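Local structure of N-alpha-acetyltransferase 35, NatC auxiliary subunit (Saccharomyces cerevisiae, 6YGA) at residues Q108-P111 with T112-L115. The protein serves as the auxiliary subunit of the NatC N-terminal acetyltransferase, the complex that acetylates the N-terminal methionine of L-A virus Gag protein. Residues are numbered along the deposited sequence; the frame is centred on the assembly and turned at random.
Sequences QTLP and TTVL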
ATOM      1  N   GLN B 108      -3.389 -12.477   1.442  1.00 49.16           N
ATOM      2  CA  GLN B 108      -4.605 -13.058   0.896  1.00 51.27           C
ATOM      3  C   GLN B 108      -5.795 -12.710   1.783  1.00 51.58           C
ATOM      4  O   GLN B 108      -5.645 -12.333   2.947  1.00 50.82           O
ATOM      5  CB  GLN B 108      -4.478 -14.575   0.746  1.00 51.30           C
ATOM      6  CG  GLN B 108      -3.437 -14.998  -0.274  1.00 50.63           C
ATOM      7  CD  GLN B 108      -3.524 -14.203  -1.564  1.00 51.73           C
ATOM      8  OE1 GLN B 108      -4.492 -14.318  -2.318  1.00 52.22           O
ATOM      9  NE2 GLN B 108      -2.507 -13.389  -1.823  1.00 50.49           N
ATOM     10  N   THR B 109      -6.988 -12.838   1.210  1.00 52.72           N
ATOM     11  CA  THR B 109      -8.200 -12.461   1.919  1.00 51.52           C
ATOM     12  C   THR B 109      -8.514 -13.454   3.030  1.00 51.57           C
ATOM     13  O   THR B 109      -8.195 -14.643   2.949  1.00 53.21           O
ATOM     14  CB  THR B 109      -9.388 -12.376   0.961  1.00 53.09           C
ATOM     15  OG1 THR B 109      -9.525 -13.618   0.258  1.00 58.12           O
ATOM     16  CG2 THR B 109      -9.193 -11.252  -0.040  1.00 48.76           C
ATOM     17  N   LEU B 110      -9.147 -12.941   4.081  1.00 51.25           N
ATOM     18  CA  LEU B 110      -9.578 -13.800   5.177  1.00 51.62           C
ATOM     19  C   LEU B 110     -10.620 -14.833   4.755  1.00 53.88           C
ATOM     20  O   LEU B 110     -10.526 -15.982   5.223  1.00 53.17           O
ATOM     21  CB  LEU B 110     -10.089 -12.925   6.330  1.00 52.23           C
ATOM     22  CG  LEU B 110     -10.452 -13.596   7.654  1.00 55.69           C
ATOM     23  CD1 LEU B 110      -9.268 -14.363   8.220  1.00 57.36           C
ATOM     24  CD2 LEU B 110     -10.943 -12.558   8.651  1.00 55.47           C
ATOM     25  N   PRO B 111     -11.610 -14.526   3.905  1.00 54.60           N
ATOM     26  CA  PRO B 111     -12.549 -15.585   3.496  1.00 56.84           C
ATOM     27  C   PRO B 111     -11.897 -16.752   2.770  1.00 56.56           C
ATOM     28  O   PRO B 111     -12.425 -17.869   2.830  1.00 55.34           O
ATOM     29  CB  PRO B 111     -13.540 -14.842   2.589  1.00 58.57           C
ATOM     30  CG  PRO B 111     -13.499 -13.444   3.057  1.00 57.13           C
ATOM     31  CD  PRO B 111     -12.067 -13.202   3.435  1.00 55.32           C
ATOM     32  N   THR B 112     -10.772 -16.543   2.086  1.00 54.66           N
ATOM     33  CA  THR B 112     -10.132 -17.617   1.334  1.00 54.40           C
ATOM     34  C   THR B 112      -9.035 -18.327   2.115  1.00 52.48           C
ATOM     35  O   THR B 112      -8.438 -19.273   1.588  1.00 53.58           O
ATOM     36  CB  THR B 112      -9.547 -17.084   0.020  1.00 56.31           C
ATOM     37  OG1 THR B 112      -8.588 -16.057   0.300  1.00 55.16           O
ATOM     38  CG2 THR B 112     -10.647 -16.527  -0.874  1.00 56.19           C
ATOM     39  N   THR B 113      -8.748 -17.897   3.344  1.00 50.03           N
ATOM     40  CA  THR B 113      -7.705 -18.525   4.149  1.00 50.51           C
ATOM     41  C   THR B 113      -8.283 -19.130   5.423  1.00 53.22           C
ATOM     42  O   THR B 113      -8.702 -20.292   5.425  1.00 57.13           O
ATOM     43  CB  THR B 113      -6.597 -17.518   4.486  1.00 47.25           C
ATOM     44  OG1 THR B 113      -7.147 -16.402   5.198  1.00 48.41           O
ATOM     45  CG2 THR B 113      -5.926 -17.017   3.216  1.00 43.92           C
ATOM     46  N   VAL B 114      -8.322 -18.353   6.509  1.00 51.23           N
ATOM     47  CA  VAL B 114      -8.762 -18.894   7.796  1.00 53.60           C
ATOM     48  C   VAL B 114     -10.229 -19.311   7.742  1.00 55.34           C
ATOM     49  O   VAL B 114     -10.614 -20.346   8.302  1.00 57.96           O
ATOM     50  CB  VAL B 114      -8.503 -17.870   8.916  1.00 51.40           C
ATOM     51  CG1 VAL B 114      -9.021 -18.384  10.253  1.00 48.17           C
ATOM     52  CG2 VAL B 114      -7.016 -17.554   9.005  1.00 52.00           C
ATOM     53  N   LEU B 115     -11.067 -18.525   7.065  1.00 56.55           N
ATOM     54  CA  LEU B 115     -12.497 -18.802   7.017  1.00 59.78           C
ATOM     55  C   LEU B 115     -12.875 -19.867   5.996  1.00 60.25           C
ATOM     56  O   LEU B 115     -14.016 -20.335   6.019  1.00 61.03           O
ATOM     57  CB  LEU B 115     -13.275 -17.514   6.726  1.00 60.94           C
ATOM     58  CG  LEU B 115     -13.247 -16.451   7.823  1.00 61.35           C
ATOM     59  CD1 LEU B 115     -14.172 -15.298   7.465  1.00 63.19           C
ATOM     60  CD2 LEU B 115     -13.627 -17.057   9.163  1.00 62.12           C
TER
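Thr-109 and Thr-112 meet hydroxyl to hydroxyl, with OG1 of Thr-109 2.6 Å from OG1 of Thr-112 in a short hydrogen bond. Both hydroxyls sit between their own backbone N and carbonyl carbon (chi1 55° and 59°), and this turns them toward each other. The chain here folds into a type I beta turn from Leu-110 to Thr-113, closed by Thr-113 N on Leu-110 O at 3.2 Å. Thr-113 N stands above the carbonyl plane; Leu-115 N comes nearly end-on to Leu-110 O (3.2 Å), from the other face, so two amides grip it. One residue earlier, Thr-109 O accepts the hydroxyl of Thr-113 (OG1 to O 3.0 Å) and a weak bond from Thr-112 N. On the tight apolar side, CD1 of Leu-110 touches CB of Val-114 at 3.7 Å, and CG of Leu-110 meets CG of Leu-115 at 4.0 Å. The Gln-108 end is looser and partly exposed: its CB merely brushes CG2 of Thr-113. Its NE2 bonds Asp-106 O and Asn-147 of the N-alpha-acetyltransferase 30 chain; its OE1 bonds Thr-291 of the same chain as Gln-108. The loop joins helices 85-104 and 118-129, with Leu-110, Thr-113 and Val-114 against Trp-103 and Val-114 also against helix 142-167.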